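PDB 4RF6: arginine kinase from Anthopleura japonica, which catalyses the reversible transfer of a phosphoryl group from ATP to L-arginine, giving N(omega)-phospho-L-arginine and ADP, with two phosphagen kinase repeats in a single chain. Local coordinates for residues Thr164-Asp169 with Gly216-Asn221; Leu226-Leu229 with Leu235-Ile238; Gly476-Ser481 with Glu712-Thr717. All blocks are in the same frame, centred on the assembly; numbering follows the deposited sequence.

Contact 1 (Thr164-Asp169 with Gly216-Asn221)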
ATOM      1  N   THR A 164     -12.717  22.290   6.000  1.00 24.30           N
ATOM      2  CA  THR A 164     -11.518  23.129   6.041  1.00 24.93           C
ATOM      3  C   THR A 164     -11.165  23.615   7.454  1.00 27.91           C
ATOM      4  O   THR A 164     -10.153  24.293   7.651  1.00 31.30           O
ATOM      5  CB  THR A 164     -11.612  24.330   5.064  1.00 28.87           C
ATOM      6  OG1 THR A 164     -12.833  25.046   5.285  1.00 30.43           O
ATOM      7  CG2 THR A 164     -11.573  23.853   3.620  1.00 26.28           C
ATOM      8  N   SER A 165     -11.989  23.256   8.435  1.00 29.04           N
ATOM      9  CA  SER A 165     -11.713  23.599   9.828  1.00 34.39           C
ATOM     10  C   SER A 165     -10.972  22.462  10.534  1.00 36.25           C
ATOM     11  O   SER A 165     -10.383  22.656  11.599  1.00 37.29           O
ATOM     12  CB  SER A 165     -13.011  23.909  10.579  1.00 36.94           C
ATOM     13  OG  SER A 165     -13.622  22.721  11.059  1.00 38.73           O
ATOM     14  N   LEU A 166     -11.004  21.279   9.927  1.00 34.60           N
ATOM     15  CA  LEU A 166     -10.404  20.080  10.508  1.00 33.60           C
ATOM     16  C   LEU A 166      -8.908  20.250  10.765  1.00 32.06           C
ATOM     17  O   LEU A 166      -8.200  20.856   9.958  1.00 30.42           O
ATOM     18  CB  LEU A 166     -10.639  18.880   9.586  1.00 34.06           C
ATOM     19  CG  LEU A 166     -12.089  18.463   9.344  1.00 32.11           C
ATOM     20  CD1 LEU A 166     -12.182  17.378   8.278  1.00 32.05           C
ATOM     21  CD2 LEU A 166     -12.727  17.993  10.635  1.00 32.50           C
ATOM     22  N   THR A 167      -8.435  19.703  11.886  1.00 31.76           N
ATOM     23  CA  THR A 167      -7.040  19.841  12.299  1.00 31.07           C
ATOM     24  C   THR A 167      -6.318  18.496  12.372  1.00 33.49           C
ATOM     25  O   THR A 167      -6.941  17.435  12.280  1.00 33.50           O
ATOM     26  CB  THR A 167      -6.931  20.538  13.674  1.00 30.23           C
ATOM     27  OG1 THR A 167      -7.665  19.792  14.655  1.00 32.46           O
ATOM     28  CG2 THR A 167      -7.481  21.957  13.603  1.00 26.50           C
ATOM     29  N   GLY A 168      -4.998  18.551  12.537  1.00 33.08           N
ATOM     30  CA  GLY A 168      -4.199  17.349  12.687  1.00 30.38           C
ATOM     31  C   GLY A 168      -4.174  16.472  11.453  1.00 30.44           C
ATOM     32  O   GLY A 168      -3.955  16.960  10.344  1.00 28.41           O
ATOM     33  N   ASP A 169      -4.396  15.174  11.643  1.00 31.27           N
ATOM     34  CA  ASP A 169      -4.337  14.234  10.529  1.00 31.50           C
ATOM     35  C   ASP A 169      -5.518  14.388   9.572  1.00 30.07           C
ATOM     36  O   ASP A 169      -5.466  13.899   8.442  1.00 31.23           O
ATOM     37  CB  ASP A 169      -4.232  12.789  11.033  1.00 35.92           C
ATOM     38  CG  ASP A 169      -5.486  12.324  11.742  1.00 41.14           C
ATOM     39  OD1 ASP A 169      -6.219  13.177  12.285  1.00 44.20           O
ATOM     40  OD2 ASP A 169      -5.734  11.099  11.767  1.00 44.73           O
ATOM     41  N   GLY A 216     -17.852  18.087  -5.120  1.00 17.56           N
ATOM     42  CA  GLY A 216     -16.491  18.354  -4.708  1.00 18.22           C
ATOM     43  C   GLY A 216     -15.822  17.181  -4.026  1.00 19.89           C
ATOM     44  O   GLY A 216     -16.470  16.200  -3.651  1.00 19.80           O
ATOM     45  N   ILE A 217     -14.511  17.303  -3.859  1.00 18.97           N
ATOM     46  CA  ILE A 217     -13.698  16.260  -3.257  1.00 17.94           C
ATOM     47  C   ILE A 217     -12.780  16.858  -2.190  1.00 19.23           C
ATOM     48  O   ILE A 217     -12.079  17.838  -2.451  1.00 20.35           O
ATOM     49  CB  ILE A 217     -12.863  15.553  -4.338  1.00 16.11           C
ATOM     50  CG1 ILE A 217     -13.786  14.814  -5.311  1.00 19.39           C
ATOM     51  CG2 ILE A 217     -11.862  14.593  -3.716  1.00 15.50           C
ATOM     52  CD1 ILE A 217     -13.094  14.316  -6.564  1.00 22.90           C
ATOM     53  N   TYR A 218     -12.807  16.283  -0.989  1.00 17.40           N
ATOM     54  CA  TYR A 218     -11.886  16.665   0.081  1.00 17.27           C
ATOM     55  C   TYR A 218     -11.052  15.458   0.482  1.00 18.45           C
ATOM     56  O   TYR A 218     -11.577  14.347   0.603  1.00 17.26           O
ATOM     57  CB  TYR A 218     -12.657  17.173   1.305  1.00 18.78           C
ATOM     58  CG  TYR A 218     -11.791  17.553   2.501  1.00 23.24           C
ATOM     59  CD1 TYR A 218     -11.343  18.859   2.673  1.00 22.35           C
ATOM     60  CD2 TYR A 218     -11.445  16.611   3.468  1.00 23.52           C
ATOM     61  CE1 TYR A 218     -10.558  19.215   3.763  1.00 23.89           C
ATOM     62  CE2 TYR A 218     -10.661  16.954   4.563  1.00 24.86           C
ATOM     63  CZ  TYR A 218     -10.222  18.256   4.701  1.00 25.17           C
ATOM     64  OH  TYR A 218      -9.449  18.602   5.783  1.00 27.29           O
ATOM     65  N   HIS A 219      -9.755  15.667   0.687  1.00 19.03           N
ATOM     66  CA  HIS A 219      -8.928  14.619   1.279  1.00 20.99           C
ATOM     67  C   HIS A 219      -7.902  15.208   2.239  1.00 23.80           C
ATOM     68  O   HIS A 219      -7.460  16.348   2.064  1.00 24.15           O
ATOM     69  CB  HIS A 219      -8.252  13.763   0.198  1.00 16.43           C
ATOM     70  CG  HIS A 219      -7.177  14.477  -0.563  1.00 21.46           C
ATOM     71  ND1 HIS A 219      -5.939  14.756  -0.024  1.00 21.65           N
ATOM     72  CD2 HIS A 219      -7.153  14.956  -1.831  1.00 23.61           C
ATOM     73  CE1 HIS A 219      -5.200  15.383  -0.924  1.00 22.05           C
ATOM     74  NE2 HIS A 219      -5.915  15.517  -2.027  1.00 24.02           N
ATOM     75  N   ASN A 220      -7.538  14.448   3.266  1.00 23.60           N
ATOM     76  CA  ASN A 220      -6.500  14.907   4.184  1.00 26.01           C
ATOM     77  C   ASN A 220      -5.122  14.778   3.537  1.00 26.23           C
ATOM     78  O   ASN A 220      -4.977  14.118   2.501  1.00 21.85           O
ATOM     79  CB  ASN A 220      -6.561  14.166   5.523  1.00 27.26           C
ATOM     80  CG  ASN A 220      -6.271  12.680   5.391  1.00 26.90           C
ATOM     81  OD1 ASN A 220      -6.245  12.135   4.288  1.00 24.57           O
ATOM     82  ND2 ASN A 220      -6.065  12.011   6.529  1.00 22.66           N
ATOM     83  N   ASN A 221      -4.114  15.408   4.135  1.00 25.64           N
ATOM     84  CA  ASN A 221      -2.780  15.385   3.551  1.00 26.54           C
ATOM     85  C   ASN A 221      -2.177  13.976   3.476  1.00 23.89           C
ATOM     86  O   ASN A 221      -1.500  13.643   2.500  1.00 23.93           O
ATOM     87  CB  ASN A 221      -1.846  16.361   4.278  1.00 29.49           C
ATOM     88  CG  ASN A 221      -2.362  17.788   4.250  1.00 34.29           C
ATOM     89  OD1 ASN A 221      -2.496  18.389   3.185  1.00 33.32           O
ATOM     90  ND2 ASN A 221      -2.659  18.335   5.424  1.00 38.05           N
TER
HETATM   91  O   HOH W   1      -8.590  21.112   6.919  1.00 29.48           O
HETATM   92  O   HOH W   2      -1.436  16.960   8.197  1.00 62.14           O
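The loop around Asp169 comes nearest strand 216-220 at Asn220, where the two CA atoms are 6.7 Å apart, while Thr164 and Tyr218 stand 8.8 Å apart between CA atoms. Asn220 makes the direct polar link: its ND2 donates to the backbone O of Asp169 at 2.8 Å, a bent bond (147° at the hydrogen) with the donor tilted from the carbonyl plane. With CG lying between the backbone N and the carbonyl carbon (chi1 64°), the amide reaches across to the loop, and OD1 accepts from Thr224 N, tying the loop to the turn after the strand. Leu166 meets the phenol end of Tyr218, its CD1 lying 4.0 Å from CE2. A water bridges the same pair, donating to Leu166 O and to Tyr218 OH; the water O lies in the ring plane, 2.9 Å from Tyr218 OH. That hydroxyl also bonds to Leu170 O, so the ring is anchored at its tip. The loop links helix 149-163 to edge strand 172-176, which pairs with strand 216-220; on its other side strand 216-220 pairs with 225-229, and Asp169 forms a salt bridge to Arg255 of helix 246-264.

Contact 2 (Leu226-Leu229 with Leu235-Ile238)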
ATOM      1  N   LEU A 226     -11.124  10.680   2.853  1.00 22.66           N
ATOM      2  CA  LEU A 226     -11.648  11.192   1.592  1.00 18.08           C
ATOM      3  C   LEU A 226     -13.142  11.450   1.708  1.00 19.03           C
ATOM      4  O   LEU A 226     -13.883  10.624   2.255  1.00 18.37           O
ATOM      5  CB  LEU A 226     -11.383  10.182   0.471  1.00 20.65           C
ATOM      6  CG  LEU A 226     -12.047  10.417  -0.885  1.00 20.24           C
ATOM      7  CD1 LEU A 226     -11.433  11.634  -1.557  1.00 20.44           C
ATOM      8  CD2 LEU A 226     -11.929   9.184  -1.781  1.00 17.34           C
ATOM      9  N   VAL A 227     -13.585  12.599   1.201  1.00 16.73           N
ATOM     10  CA  VAL A 227     -15.007  12.925   1.170  1.00 17.40           C
ATOM     11  C   VAL A 227     -15.447  13.214  -0.264  1.00 18.95           C
ATOM     12  O   VAL A 227     -14.830  14.026  -0.955  1.00 18.47           O
ATOM     13  CB  VAL A 227     -15.343  14.157   2.046  1.00 15.68           C
ATOM     14  CG1 VAL A 227     -16.832  14.485   1.961  1.00 14.76           C
ATOM     15  CG2 VAL A 227     -14.921  13.934   3.501  1.00 13.69           C
ATOM     16  N   TRP A 228     -16.499  12.535  -0.715  1.00 18.31           N
ATOM     17  CA  TRP A 228     -17.174  12.928  -1.945  1.00 18.86           C
ATOM     18  C   TRP A 228     -18.389  13.752  -1.574  1.00 16.93           C
ATOM     19  O   TRP A 228     -19.217  13.337  -0.756  1.00 17.83           O
ATOM     20  CB  TRP A 228     -17.578  11.718  -2.780  1.00 20.47           C
ATOM     21  CG  TRP A 228     -16.424  11.106  -3.502  1.00 23.41           C
ATOM     22  CD1 TRP A 228     -15.115  11.508  -3.451  1.00 25.00           C
ATOM     23  CD2 TRP A 228     -16.455   9.974  -4.383  1.00 24.72           C
ATOM     24  NE1 TRP A 228     -14.338  10.700  -4.247  1.00 21.67           N
ATOM     25  CE2 TRP A 228     -15.143   9.745  -4.832  1.00 23.19           C
ATOM     26  CE3 TRP A 228     -17.479   9.127  -4.837  1.00 23.72           C
ATOM     27  CZ2 TRP A 228     -14.814   8.709  -5.715  1.00 26.06           C
ATOM     28  CZ3 TRP A 228     -17.154   8.096  -5.715  1.00 23.15           C
ATOM     29  CH2 TRP A 228     -15.836   7.897  -6.141  1.00 25.10           C
ATOM     30  N   LEU A 229     -18.485  14.931  -2.165  1.00 17.83           N
ATOM     31  CA  LEU A 229     -19.528  15.875  -1.792  1.00 20.23           C
ATOM     32  C   LEU A 229     -20.577  15.935  -2.891  1.00 17.83           C
ATOM     33  O   LEU A 229     -20.253  16.242  -4.042  1.00 17.78           O
ATOM     34  CB  LEU A 229     -18.898  17.247  -1.558  1.00 21.81           C
ATOM     35  CG  LEU A 229     -19.695  18.389  -0.944  1.00 27.75           C
ATOM     36  CD1 LEU A 229     -20.678  17.875   0.090  1.00 27.18           C
ATOM     37  CD2 LEU A 229     -18.736  19.399  -0.312  1.00 27.50           C
ATOM     38  N   LEU A 235     -23.089  13.413   1.289  1.00 14.00           N
ATOM     39  CA  LEU A 235     -21.756  13.062   1.739  1.00 16.66           C
ATOM     40  C   LEU A 235     -21.480  11.579   1.564  1.00 18.47           C
ATOM     41  O   LEU A 235     -22.301  10.729   1.942  1.00 17.12           O
ATOM     42  CB  LEU A 235     -21.576  13.436   3.211  1.00 17.20           C
ATOM     43  CG  LEU A 235     -21.772  14.910   3.552  1.00 21.94           C
ATOM     44  CD1 LEU A 235     -22.051  15.102   5.036  1.00 21.93           C
ATOM     45  CD2 LEU A 235     -20.546  15.692   3.150  1.00 25.99           C
ATOM     46  N   ARG A 236     -20.328  11.278   0.976  1.00 16.24           N
ATOM     47  CA  ARG A 236     -19.753   9.947   1.046  1.00 18.59           C
ATOM     48  C   ARG A 236     -18.394  10.109   1.713  1.00 20.79           C
ATOM     49  O   ARG A 236     -17.473  10.699   1.143  1.00 23.21           O
ATOM     50  CB  ARG A 236     -19.593   9.320  -0.338  1.00 21.05           C
ATOM     51  CG  ARG A 236     -19.166   7.857  -0.255  1.00 28.92           C
ATOM     52  CD  ARG A 236     -18.717   7.300  -1.591  1.00 34.54           C
ATOM     53  NE  ARG A 236     -19.830   7.101  -2.513  1.00 39.79           N
ATOM     54  CZ  ARG A 236     -19.766   6.336  -3.599  1.00 42.51           C
ATOM     55  NH1 ARG A 236     -18.642   5.692  -3.888  1.00 43.55           N
ATOM     56  NH2 ARG A 236     -20.824   6.207  -4.394  1.00 40.43           N
ATOM     57  N   ILE A 237     -18.283   9.595   2.932  1.00 21.37           N
ATOM     58  CA  ILE A 237     -17.117   9.828   3.771  1.00 18.77           C
ATOM     59  C   ILE A 237     -16.340   8.535   3.971  1.00 17.10           C
ATOM     60  O   ILE A 237     -16.883   7.554   4.487  1.00 19.14           O
ATOM     61  CB  ILE A 237     -17.547  10.376   5.132  1.00 21.20           C
ATOM     62  CG1 ILE A 237     -18.466  11.586   4.942  1.00 22.90           C
ATOM     63  CG2 ILE A 237     -16.333  10.736   5.966  1.00 22.05           C
ATOM     64  CD1 ILE A 237     -19.342  11.913   6.157  1.00 22.92           C
ATOM     65  N   ILE A 238     -15.069   8.541   3.570  1.00 14.80           N
ATOM     66  CA  ILE A 238     -14.253   7.330   3.586  1.00 17.26           C
ATOM     67  C   ILE A 238     -12.976   7.518   4.382  1.00 17.99           C
ATOM     68  O   ILE A 238     -12.250   8.497   4.192  1.00 18.51           O
ATOM     69  CB  ILE A 238     -13.867   6.899   2.152  1.00 19.38           C
ATOM     70  CG1 ILE A 238     -15.105   6.834   1.259  1.00 21.22           C
ATOM     71  CG2 ILE A 238     -13.130   5.563   2.160  1.00 18.88           C
ATOM     72  CD1 ILE A 238     -14.907   7.471  -0.106  1.00 24.23           C
TER
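Strands 225-229 and 235-242 form a beta hairpin in the large antiparallel sheet of the first catalytic domain, and residue Arg236, predicted to bind ATP, sits on it. The segments run antiparallel at 170°, their axes 4.7 Å apart. Leu226 with Ile238 and Trp228 with Arg236 are hydrogen-bonded pairs, each closed by two backbone bonds; Ile238 N to Leu226 O is 2.7 Å and Arg236 N to Trp228 O is 2.9 Å. Val227 with Ile237 and Leu229 with Leu235 are the non-hydrogen-bonded pairs between and beside them.

Trp228 and Arg236 extend alongside each other from the same face. The six-membered part of the indole lies against the guanidinium: Trp228 CE3 is over one face of that group, offset toward its rim, and Trp228 CZ3 comes to 3.4 Å from Arg236 NH1, with the two planes 32° apart. The arginine leaves the strand with CG anti to the backbone N (chi1 -172°) and bends at chi3, which carries its end along the indole. NH2 forms a salt bridge with Glu231, and Trp228 NE1 donates to Phe193 O, so both flat groups are held at their polar ends as well. Next to them, Leu226 CD2 packs on Ile238 CD1 at 3.8 Å.

On this same face Ile238 touches Arg131 and Arg133 of strand 127-136, and Arg236 touches Arg133; Arg131 and Arg133, like Arg236, are predicted to bind ATP. On the other face the hairpin presents Val227, Leu229, Leu235 and Ile237. Leu235 CD2 reaches Leu229 CD1 at 3.8 Å and Val227 CG1 at 4.1 Å. Leu229 packs on helix 149-163, Ile237 on helix 246-264, and Leu235 on both.

Contact 3 (Gly476-Ser481 with Glu712-Thr717)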
ATOM      1  N   GLY A 476      39.953  10.151 -19.255  1.00 45.96           N
ATOM      2  CA  GLY A 476      38.914   9.152 -19.438  1.00 45.58           C
ATOM      3  C   GLY A 476      39.185   8.229 -20.615  1.00 43.29           C
ATOM      4  O   GLY A 476      38.263   7.624 -21.171  1.00 41.76           O
ATOM      5  N   THR A 477      40.457   8.127 -20.991  1.00 39.95           N
ATOM      6  CA  THR A 477      40.881   7.290 -22.107  1.00 39.15           C
ATOM      7  C   THR A 477      40.573   5.824 -21.813  1.00 37.34           C
ATOM      8  O   THR A 477      40.131   5.073 -22.690  1.00 36.03           O
ATOM      9  CB  THR A 477      42.393   7.447 -22.358  1.00 38.66           C
ATOM     10  OG1 THR A 477      42.706   8.834 -22.546  1.00 35.73           O
ATOM     11  CG2 THR A 477      42.829   6.653 -23.587  1.00 39.48           C
ATOM     12  N   TYR A 478      40.797   5.433 -20.563  1.00 33.24           N
ATOM     13  CA  TYR A 478      40.626   4.052 -20.146  1.00 31.28           C
ATOM     14  C   TYR A 478      39.490   3.905 -19.139  1.00 31.37           C
ATOM     15  O   TYR A 478      38.660   2.993 -19.259  1.00 28.42           O
ATOM     16  CB  TYR A 478      41.938   3.516 -19.567  1.00 32.96           C
ATOM     17  CG  TYR A 478      43.100   3.658 -20.521  1.00 35.29           C
ATOM     18  CD1 TYR A 478      44.014   4.695 -20.387  1.00 37.92           C
ATOM     19  CD2 TYR A 478      43.268   2.764 -21.571  1.00 36.48           C
ATOM     20  CE1 TYR A 478      45.069   4.836 -21.270  1.00 40.95           C
ATOM     21  CE2 TYR A 478      44.315   2.889 -22.455  1.00 40.76           C
ATOM     22  CZ  TYR A 478      45.214   3.928 -22.301  1.00 43.50           C
ATOM     23  OH  TYR A 478      46.260   4.050 -23.187  1.00 46.37           O
ATOM     24  N   ILE A 479      39.448   4.798 -18.152  1.00 31.42           N
ATOM     25  CA  ILE A 479      38.400   4.743 -17.139  1.00 32.01           C
ATOM     26  C   ILE A 479      37.215   5.617 -17.524  1.00 30.86           C
ATOM     27  O   ILE A 479      37.323   6.843 -17.553  1.00 32.44           O
ATOM     28  CB  ILE A 479      38.922   5.135 -15.746  1.00 33.76           C
ATOM     29  CG1 ILE A 479      40.104   4.244 -15.360  1.00 36.35           C
ATOM     30  CG2 ILE A 479      37.808   5.002 -14.722  1.00 31.98           C
ATOM     31  CD1 ILE A 479      40.865   4.692 -14.113  1.00 38.73           C
ATOM     32  N   ARG A 480      36.080   4.979 -17.807  1.00 31.50           N
ATOM     33  CA  ARG A 480      34.906   5.690 -18.310  1.00 31.39           C
ATOM     34  C   ARG A 480      33.979   6.201 -17.204  1.00 30.54           C
ATOM     35  O   ARG A 480      33.389   7.277 -17.339  1.00 28.15           O
ATOM     36  CB  ARG A 480      34.130   4.811 -19.296  1.00 34.45           C
ATOM     37  CG  ARG A 480      34.968   4.303 -20.468  1.00 38.92           C
ATOM     38  CD  ARG A 480      34.875   5.213 -21.699  1.00 45.34           C
ATOM     39  NE  ARG A 480      35.556   6.497 -21.539  1.00 50.89           N
ATOM     40  CZ  ARG A 480      34.994   7.674 -21.801  1.00 54.65           C
ATOM     41  NH1 ARG A 480      35.682   8.799 -21.636  1.00 55.28           N
ATOM     42  NH2 ARG A 480      33.740   7.729 -22.231  1.00 54.90           N
ATOM     43  N   SER A 481      33.844   5.435 -16.120  1.00 31.21           N
ATOM     44  CA  SER A 481      32.985   5.845 -15.006  1.00 25.62           C
ATOM     45  C   SER A 481      33.381   5.176 -13.679  1.00 26.09           C
ATOM     46  O   SER A 481      34.037   4.130 -13.670  1.00 25.15           O
ATOM     47  CB  SER A 481      31.504   5.582 -15.329  1.00 26.65           C
ATOM     48  OG  SER A 481      31.233   4.198 -15.467  1.00 28.33           O
ATOM     49  N   GLU A 712      48.693   0.821 -15.529  1.00 34.95           N
ATOM     50  CA  GLU A 712      50.120   0.870 -15.841  1.00 37.20           C
ATOM     51  C   GLU A 712      50.488  -0.099 -16.966  1.00 37.29           C
ATOM     52  O   GLU A 712      51.406   0.160 -17.744  1.00 36.27           O
ATOM     53  CB  GLU A 712      50.961   0.616 -14.584  1.00 37.62           C
ATOM     54  CG  GLU A 712      51.207   1.872 -13.741  1.00 42.15           C
ATOM     55  CD  GLU A 712      51.453   1.574 -12.266  1.00 46.48           C
ATOM     56  OE1 GLU A 712      51.347   0.396 -11.863  1.00 44.49           O
ATOM     57  OE2 GLU A 712      51.747   2.527 -11.511  1.00 50.92           O
ATOM     58  N   ILE A 713      49.762  -1.209 -17.049  1.00 36.76           N
ATOM     59  CA  ILE A 713      49.957  -2.183 -18.121  1.00 38.87           C
ATOM     60  C   ILE A 713      49.265  -1.729 -19.412  1.00 41.88           C
ATOM     61  O   ILE A 713      49.830  -1.844 -20.505  1.00 40.97           O
ATOM     62  CB  ILE A 713      49.480  -3.593 -17.696  1.00 40.96           C
ATOM     63  CG1 ILE A 713      50.353  -4.126 -16.555  1.00 39.79           C
ATOM     64  CG2 ILE A 713      49.499  -4.553 -18.880  1.00 42.67           C
ATOM     65  CD1 ILE A 713      49.919  -5.481 -16.006  1.00 40.39           C
ATOM     66  N   GLU A 714      48.057  -1.187 -19.289  1.00 41.04           N
ATOM     67  CA  GLU A 714      47.334  -0.704 -20.465  1.00 42.73           C
ATOM     68  C   GLU A 714      48.006   0.520 -21.099  1.00 44.73           C
ATOM     69  O   GLU A 714      47.725   0.865 -22.251  1.00 45.18           O
ATOM     70  CB  GLU A 714      45.880  -0.378 -20.113  1.00 41.24           C
ATOM     71  CG  GLU A 714      44.905  -0.577 -21.264  1.00 41.98           C
ATOM     72  CD  GLU A 714      44.791  -2.031 -21.681  1.00 43.05           C
ATOM     73  OE1 GLU A 714      44.545  -2.287 -22.878  1.00 43.24           O
ATOM     74  OE2 GLU A 714      44.945  -2.919 -20.814  1.00 39.57           O
ATOM     75  N   LYS A 715      48.896   1.162 -20.345  1.00 45.30           N
ATOM     76  CA  LYS A 715      49.528   2.408 -20.774  1.00 47.23           C
ATOM     77  C   LYS A 715      51.008   2.271 -21.155  1.00 50.20           C
ATOM     78  O   LYS A 715      51.597   3.211 -21.691  1.00 50.24           O
ATOM     79  CB  LYS A 715      49.372   3.488 -19.703  1.00 46.19           C
ATOM     80  CG  LYS A 715      48.134   4.360 -19.853  1.00 48.70           C
ATOM     81  CD  LYS A 715      47.870   5.160 -18.585  1.00 49.48           C
ATOM     82  CE  LYS A 715      49.162   5.744 -18.041  1.00 50.29           C
ATOM     83  NZ  LYS A 715      48.954   6.595 -16.840  1.00 51.29           N
ATOM     84  N   SER A 716      51.608   1.117 -20.881  1.00 51.03           N
ATOM     85  CA  SER A 716      52.994   0.883 -21.290  1.00 55.35           C
ATOM     86  C   SER A 716      53.131   0.818 -22.814  1.00 58.00           C
ATOM     87  O   SER A 716      52.233   0.335 -23.508  1.00 57.44           O
ATOM     88  CB  SER A 716      53.571  -0.373 -20.629  1.00 56.22           C
ATOM     89  OG  SER A 716      52.681  -1.469 -20.717  1.00 57.59           O
ATOM     90  N   THR A 717      54.258   1.311 -23.323  1.00 61.45           N
ATOM     91  CA  THR A 717      54.474   1.453 -24.763  1.00 65.16           C
ATOM     92  C   THR A 717      55.457   0.416 -25.312  1.00 66.65           C
ATOM     93  O   THR A 717      55.421  -0.757 -24.937  1.00 66.70           O
ATOM     94  CB  THR A 717      54.990   2.871 -25.101  1.00 66.70           C
ATOM     95  OG1 THR A 717      55.268   2.972 -26.504  1.00 70.94           O
ATOM     96  CG2 THR A 717      56.255   3.174 -24.317  1.00 64.96           C
TER
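A single tyrosine side chain makes the whole contact: Tyr478 rests its ring against the last turn of helix 696-714 and the residue after it, with no hydrogen bond between the two segments. Its ring meets the aliphatic parts of two charged residues. Lys715 CG comes to 3.4 Å from Tyr478 CE1, and Glu714 CG lies 3.7 Å from Tyr478 CE2, so the methylenes touch the two different ortho positions flanking the phenol carbon. Both side chains run obliquely to the ring. The hydroxyl ends near the helix terminus, Tyr478 OH being 3.6 Å from Glu714 O, too long to count as a bond. Tyr478 CG stands anti to its own carbonyl carbon (chi1 -55°), which sends the ring out toward the helix end, and Thr477 CG2 lies over one ring face, offset toward the rim.

The carboxylate of Glu714 is engaged at both oxygens, since OE1 accepts from Lys648 N and OE2 from Ala649 N; a chain bent at chi2 (65°) carries it there while CG stays on the tyrosine. Beyond the helix end, Ser716 OG donates to Ile713 O at 2.9 Å. In the other segment Arg480 grips the carbonyl O of Gly476 side-on, with NE at 3.0 Å and NH1 at 2.9 Å, so one carbonyl oxygen takes two donors from the same guanidinium. Arg480 and Ser481 both face His643, a classic beta bulge where strand 479-488 pairs with strand 638-645. Tyr478 and Ile479 also touch Leu711, so helix 696-714 packs along the start of this strand, while Glu714 joins its C-terminal end to helix 647-651.

Contacts 1 and 2 are neighbours, their centres 11 Å apart, in the eight-stranded antiparallel sheet of the first repeat. They meet where strand 216-220 pairs with strand 225-229, so the loop fastened in contact 1 is linked through adjoining strands to the hairpin of contact 2, which carries Arg236, one of the predicted ATP-binding arginines. Contact 3 comes last along the chain, in the second repeat, with its centre 61 Å from that of contact 1 and 65 Å from that of contact 2. It joins strand 479-488 of the second eight-stranded sheet to the C-terminal helix, away from the annotated sites. Both sheets have the same strand order, as expected for tandem phosphagen kinase units.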